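Local atomic coordinates of stress-induced-phosphoprotein 1 (Caenorhabditis elegans, PDB entry 4GCN), a protein that binds the chaperones Hsp70 and Hsp90 as a co-chaperone, inhibits the Hsp90 ATPase, and in the worm takes part in gonad development and raises longevity and thermotolerance. Residues A[47-52]-A[86-91]; A[104-109]-A[116-121]. All blocks are in the same frame, centred on the assembly; numbering follows the deposited sequence. Where two conformers were deposited one is given.

Contact 1: residues A[47-52]-A[86-91]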
loop_
_atom_site.group_PDB
_atom_site.type_symbol
_atom_site.label_atom_id
_atom_site.label_comp_id
_atom_site.label_asym_id
_atom_site.label_seq_id
_atom_site.Cartn_x
_atom_site.Cartn_y
_atom_site.Cartn_z
ATOM N N ASN A 47 3.047 -3.698 0.619
ATOM C CA ASN A 47 3.117 -4.646 1.751
ATOM C C ASN A 47 3.578 -3.911 3.004
ATOM O O ASN A 47 3.055 -4.123 4.057
ATOM C CB ASN A 47 4.061 -5.805 1.434
ATOM C CG ASN A 47 3.478 -6.816 0.459
ATOM O OD1 ASN A 47 4.049 -7.869 0.294
ATOM N ND2 ASN A 47 2.376 -6.519 -0.166
ATOM N N LYS A 48 4.491 -2.949 2.896
ATOM C CA LYS A 48 4.891 -2.171 4.050
ATOM C C LYS A 48 3.734 -1.316 4.617
ATOM O O LYS A 48 3.559 -1.239 5.823
ATOM C CB LYS A 48 6.002 -1.208 3.720
ATOM C CG LYS A 48 7.361 -1.838 3.847
ATOM C CD LYS A 48 8.451 -0.830 4.001
ATOM C CE LYS A 48 8.469 -0.005 5.274
ATOM N NZ LYS A 48 9.336 -0.440 6.413
ATOM N N ALA A 49 2.924 -0.762 3.729
ATOM C CA ALA A 49 1.707 -0.024 4.105
ATOM C C ALA A 49 0.740 -0.867 4.900
ATOM O O ALA A 49 0.192 -0.424 5.894
ATOM C CB ALA A 49 1.059 0.609 2.849
ATOM N N ALA A 50 0.554 -2.106 4.465
ATOM C CA ALA A 50 -0.306 -3.039 5.130
ATOM C C ALA A 50 0.185 -3.350 6.538
ATOM O O ALA A 50 -0.610 -3.431 7.481
ATOM C CB ALA A 50 -0.406 -4.299 4.312
ATOM N N VAL A 51 1.480 -3.526 6.707
ATOM C CA VAL A 51 2.044 -3.723 8.038
ATOM C C VAL A 51 1.774 -2.503 8.907
ATOM O O VAL A 51 1.293 -2.652 10.027
ATOM C CB VAL A 51 3.546 -4.007 8.015
ATOM C CG1 VAL A 51 4.046 -4.239 9.439
ATOM C CG2 VAL A 51 3.825 -5.212 7.121
ATOM N N TYR A 52 2.090 -1.301 8.400
ATOM C CA TYR A 52 1.864 -0.088 9.172
ATOM C C TYR A 52 0.416 0.070 9.604
ATOM O O TYR A 52 0.167 0.449 10.710
ATOM C CB TYR A 52 2.312 1.181 8.443
ATOM C CG TYR A 52 3.808 1.407 8.376
ATOM C CD1 TYR A 52 4.610 1.334 9.534
ATOM C CD2 TYR A 52 4.432 1.689 7.165
ATOM C CE1 TYR A 52 5.967 1.616 9.488
ATOM C CE2 TYR A 52 5.779 1.922 7.099
ATOM C CZ TYR A 52 6.539 1.855 8.242
ATOM O OH TYR A 52 7.873 2.043 8.129
ATOM N N MET A 86 -4.275 3.526 -3.185
ATOM C CA MET A 86 -5.145 4.683 -2.973
ATOM C C MET A 86 -6.267 4.405 -1.959
ATOM O O MET A 86 -6.474 5.186 -1.033
ATOM C CB MET A 86 -5.692 5.176 -4.310
ATOM C CG MET A 86 -4.606 5.840 -5.143
ATOM S SD MET A 86 -5.263 6.093 -6.796
ATOM C CE MET A 86 -3.915 7.071 -7.534
ATOM N N SER A 87 -6.944 3.267 -2.052
ATOM C CA SER A 87 -7.985 2.928 -1.113
ATOM C C SER A 87 -7.406 2.677 0.270
ATOM O O SER A 87 -8.044 2.994 1.280
ATOM C CB SER A 87 -8.734 1.672 -1.558
ATOM O OG SER A 87 -8.822 1.629 -2.969
ATOM N N ARG A 88 -6.214 2.063 0.303
ATOM C CA ARG A 88 -5.568 1.800 1.602
ATOM C C ARG A 88 -5.282 3.112 2.300
ATOM O O ARG A 88 -5.520 3.269 3.511
ATOM C CB ARG A 88 -4.276 0.972 1.468
ATOM C CG ARG A 88 -3.638 0.736 2.857
ATOM C CD ARG A 88 -2.610 -0.375 2.960
ATOM N NE ARG A 88 -3.200 -1.704 2.753
ATOM C CZ ARG A 88 -2.817 -2.527 1.784
ATOM N NH1 ARG A 88 -1.896 -2.148 0.883
ATOM N NH2 ARG A 88 -3.376 -3.731 1.703
ATOM N N ALA A 89 -4.732 4.075 1.554
ATOM C CA ALA A 89 -4.551 5.387 2.068
ATOM C C ALA A 89 -5.847 6.023 2.589
ATOM O O ALA A 89 -5.793 6.715 3.614
ATOM C CB ALA A 89 -3.939 6.335 0.993
ATOM N N GLY A 90 -6.961 5.843 1.873
ATOM C CA GLY A 90 -8.212 6.373 2.297
ATOM C C GLY A 90 -8.652 5.805 3.632
ATOM O O GLY A 90 -9.078 6.520 4.532
ATOM N N ASN A 91 -8.547 4.480 3.749
ATOM C CA ASN A 91 -8.804 3.842 4.996
ATOM C C ASN A 91 -7.922 4.303 6.189
ATOM O O ASN A 91 -8.414 4.489 7.316
ATOM C CB ASN A 91 -8.723 2.342 4.779
ATOM C CG ASN A 91 -9.949 1.803 4.072
ATOM O OD1 ASN A 91 -9.868 1.404 2.914
ATOM N ND2 ASN A 91 -11.055 1.735 4.763
#
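Arg88 reaches across from one helix to lay its side chain against two alanines of the other, Ala49 and Ala50, and this one long residue makes the contact. The tight part lies at the aliphatic stem: Arg88 CD rests 3.8 Å from Ala49 CB and 3.9 Å from the backbone N of Ala50. Further out, the guanidinium presents a face to the other methyl, with Ala50 CB 3.9 Å above the plane and over its centre. The chain first runs straight out, CG anti to the backbone N (chi1 180°), and the bend at chi3 (-67°) then carries the guanidinium over the methyl of Ala50. Alanine suits both facing positions, since a methyl leaves room for the arginine. No hydrogen bond crosses, and the contact is one of packing. Ala49 is buried, whereas Ala50 and Arg88 are partly exposed. As in Hop, Arg88 and Asn47 probably belong to the set of basic and asparagine residues that holds the terminal carboxylates of a chaperone's EEVD tail, which would explain an arginine here. The contact joins segment 47-52, in the predicted second TPR repeat, to 86-91, in the predicted third. Helix 58-74 adjoins it through Cys61, which touches Arg88, while Tyr19 of helix 3-20 meets Ala50 and helix 99-112 backs Met86 and Ala89.

Contact 2: residues A[104-109]-A[116-121]; sequences QWFHRS and PELVKK
Leu118 sets its CD1 methyl over one face of the Phe106 ring, a CH-pi contact with the carbon 4.1 Å from the ring centroid and 27° off the normal. The nearest atoms of the two are Phe106 CD1 and Leu118 CD1, at 3.7 Å. Leu118 reaches the ring because CG stands anti to the backbone N (chi1 -171°), sending the branched end at segment 104-109; its two methyls divide the work, CD2 lying 3.8 Å from Ser109 OG. Phe106 takes the other common helical setting, CG anti to the carbonyl carbon, and the two side chains meet at about a right angle. Lys121, extended beyond CG, brings its CE obliquely to 3.6 Å from Phe106 CZ, its greasy chain packing on the ring while NZ goes on to a hydrogen bond with Gln94. The small Ser109 leaves space for a leucine methyl, and its hydroxyl is engaged by Ala83 and probably Ser87. With an alanine in place of Phe106, Leu118 CD1 would probably lose the ring face it packs on and Lys121 CE its aromatic neighbour, leaving a gap between the helices. Segments 104-109 and 116-121 run roughly antiparallel, at 147°, their axes 10.4 Å apart at closest approach, and helix 116-126 packs as a C-terminal capping helix. Its Val122 and Leu125 extend the packing on Phe106, and Gln94 of helix 79-95 flanks the ring.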
loop_
_atom_site.group_PDB
_atom_site.type_symbol
_atom_site.label_atom_id
_atom_site.label_comp_id
_atom_site.label_asym_id
_atom_site.label_seq_id
_atom_site.Cartn_x
_atom_site.Cartn_y
_atom_site.Cartn_z
ATOM N N GLN A 104 -10.811 12.312 -0.391
ATOM C CA GLN A 104 -9.905 12.691 -1.524
ATOM C C GLN A 104 -9.248 11.419 -2.099
ATOM O O GLN A 104 -9.211 11.262 -3.330
ATOM C CB GLN A 104 -8.791 13.664 -1.131
ATOM C CG GLN A 104 -9.184 15.145 -1.152
ATOM C CD GLN A 104 -8.116 16.031 -0.515
ATOM O OE1 GLN A 104 -6.917 15.810 -0.720
ATOM N NE2 GLN A 104 -8.552 17.061 0.237
ATOM N N TRP A 105 -8.787 10.525 -1.214
ATOM C CA TRP A 105 -8.037 9.364 -1.634
ATOM C C TRP A 105 -8.978 8.313 -2.271
ATOM O O TRP A 105 -8.643 7.690 -3.256
ATOM C CB TRP A 105 -7.249 8.750 -0.467
ATOM C CG TRP A 105 -5.913 9.378 -0.296
ATOM C CD1 TRP A 105 -5.541 10.404 0.547
ATOM C CD2 TRP A 105 -4.723 9.026 -1.022
ATOM N NE1 TRP A 105 -4.213 10.758 0.355
ATOM C CE2 TRP A 105 -3.667 9.946 -0.580
ATOM C CE3 TRP A 105 -4.449 8.125 -2.022
ATOM C CZ2 TRP A 105 -2.363 9.847 -1.055
ATOM C CZ3 TRP A 105 -3.126 7.977 -2.451
ATOM C CH2 TRP A 105 -2.114 8.833 -2.009
ATOM N N PHE A 106 -10.146 8.124 -1.686
ATOM C CA PHE A 106 -11.124 7.177 -2.193
ATOM C C PHE A 106 -11.573 7.559 -3.616
ATOM O O PHE A 106 -11.760 6.720 -4.458
ATOM C CB PHE A 106 -12.303 7.156 -1.250
ATOM C CG PHE A 106 -12.052 6.403 0.057
ATOM C CD1 PHE A 106 -11.273 5.274 0.117
ATOM C CD2 PHE A 106 -12.675 6.808 1.221
ATOM C CE1 PHE A 106 -11.118 4.532 1.333
ATOM C CE2 PHE A 106 -12.489 6.091 2.445
ATOM C CZ PHE A 106 -11.718 4.955 2.476
ATOM N N HIS A 107 -11.833 8.829 -3.850
ATOM C CA HIS A 107 -12.134 9.301 -5.177
ATOM C C HIS A 107 -11.022 9.087 -6.189
ATOM O O HIS A 107 -11.330 8.635 -7.306
ATOM C CB HIS A 107 -12.555 10.746 -5.156
ATOM C CG HIS A 107 -14.008 10.920 -4.849
ATOM N ND1 HIS A 107 -14.987 10.385 -5.635
ATOM C CD2 HIS A 107 -14.644 11.598 -3.828
ATOM C CE1 HIS A 107 -16.214 10.767 -5.145
ATOM N NE2 HIS A 107 -16.004 11.473 -4.032
ATOM N N ARG A 108 -9.752 9.381 -5.822
ATOM C CA ARG A 108 -8.580 8.908 -6.593
ATOM C C ARG A 108 -8.584 7.431 -6.909
ATOM O O ARG A 108 -8.481 7.029 -8.093
ATOM C CB ARG A 108 -7.308 9.360 -5.942
ATOM C CG ARG A 108 -7.120 10.869 -6.144
ATOM C CD ARG A 108 -5.990 11.460 -5.361
ATOM N NE ARG A 108 -4.716 11.094 -6.015
ATOM C CZ ARG A 108 -3.555 10.936 -5.374
ATOM N NH1 ARG A 108 -3.476 11.179 -4.083
ATOM N NH2 ARG A 108 -2.439 10.584 -6.028
ATOM N N SER A 109 -8.870 6.623 -5.889
ATOM C CA SER A 109 -8.821 5.259 -6.068
ATOM C C SER A 109 -9.884 4.786 -7.047
ATOM O O SER A 109 -9.611 3.955 -7.894
ATOM C CB SER A 109 -9.023 4.552 -4.735
ATOM O OG SER A 109 -9.046 3.159 -4.953
ATOM N N PRO A 116 -16.658 -1.654 -7.120
ATOM C CA PRO A 116 -18.091 -1.399 -6.891
ATOM C C PRO A 116 -18.486 -1.145 -5.412
ATOM O O PRO A 116 -19.292 -0.267 -5.121
ATOM C CB PRO A 116 -18.787 -2.665 -7.436
ATOM C CG PRO A 116 -17.715 -3.498 -8.036
ATOM C CD PRO A 116 -16.393 -3.040 -7.520
ATOM N N GLU A 117 -17.899 -1.864 -4.487
ATOM C CA GLU A 117 -18.174 -1.700 -3.053
ATOM C C GLU A 117 -17.721 -0.310 -2.573
ATOM O O GLU A 117 -18.379 0.360 -1.801
ATOM C CB GLU A 117 -17.419 -2.772 -2.274
ATOM C CG GLU A 117 -18.072 -4.148 -2.302
ATOM C CD GLU A 117 -17.465 -5.081 -1.269
ATOM O OE1 GLU A 117 -16.324 -5.591 -1.491
ATOM O OE2 GLU A 117 -18.137 -5.301 -0.227
ATOM N N LEU A 118 -16.576 0.124 -3.048
ATOM C CA LEU A 118 -16.067 1.449 -2.634
ATOM C C LEU A 118 -16.957 2.546 -3.136
ATOM O O LEU A 118 -17.114 3.549 -2.468
ATOM C CB LEU A 118 -14.612 1.665 -3.127
ATOM C CG LEU A 118 -13.829 2.882 -2.623
ATOM C CD1 LEU A 118 -13.983 3.035 -1.104
ATOM C CD2 LEU A 118 -12.358 2.840 -3.108
ATOM N N VAL A 119 -17.534 2.382 -4.337
ATOM C CA VAL A 119 -18.451 3.403 -4.859
ATOM C C VAL A 119 -19.569 3.646 -3.866
ATOM O O VAL A 119 -19.976 4.779 -3.640
ATOM C CB VAL A 119 -19.064 3.017 -6.256
ATOM C CG1 VAL A 119 -20.144 4.012 -6.667
ATOM C CG2 VAL A 119 -17.970 2.939 -7.343
ATOM N N LYS A 120 -20.073 2.559 -3.287
ATOM C CA LYS A 120 -21.176 2.654 -2.361
ATOM C C LYS A 120 -20.732 3.270 -1.036
ATOM O O LYS A 120 -21.409 4.181 -0.494
ATOM C CB LYS A 120 -21.792 1.277 -2.137
ATOM C CG LYS A 120 -22.558 0.718 -3.345
ATOM C CD LYS A 120 -23.355 -0.551 -2.980
ATOM C CE LYS A 120 -23.889 -1.293 -4.212
ATOM N NZ LYS A 120 -24.740 -2.412 -3.791
ATOM N N LYS A 121 -19.570 2.821 -0.583
ATOM C CA LYS A 121 -18.957 3.329 0.639
ATOM C C LYS A 121 -18.735 4.851 0.583
ATOM O O LYS A 121 -19.006 5.556 1.536
ATOM C CB LYS A 121 -17.632 2.609 0.923
ATOM C CG LYS A 121 -16.740 3.338 1.955
ATOM C CD LYS A 121 -15.711 2.436 2.618
ATOM C CE LYS A 121 -14.766 3.264 3.453
ATOM N NZ LYS A 121 -13.882 2.398 4.240
#

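Overall arrangement
From the N terminus the chain passes through helices 3-20 and 24-37 before helix 42-54 supplies the first half of contact 1. That contact closes a loop of 33 residues, largely helical, with helix 58-74 in its middle, and joins consecutive predicted TPR repeats. Contact 2 opens only afterwards and spans the short turn between helices 99-112 and 116-126, so the two are in series, neither nested nor crossed. Their centres are 14 Å apart, bridged by helix 79-95 packing on helix 99-112: Ser87 OG and Ser109 OG probably share a hydrogen bond, and Phe106 CZ lies 3.4 Å from Gly90 C. Packing thus continues from the middle of this N-terminal TPR domain to its last helix.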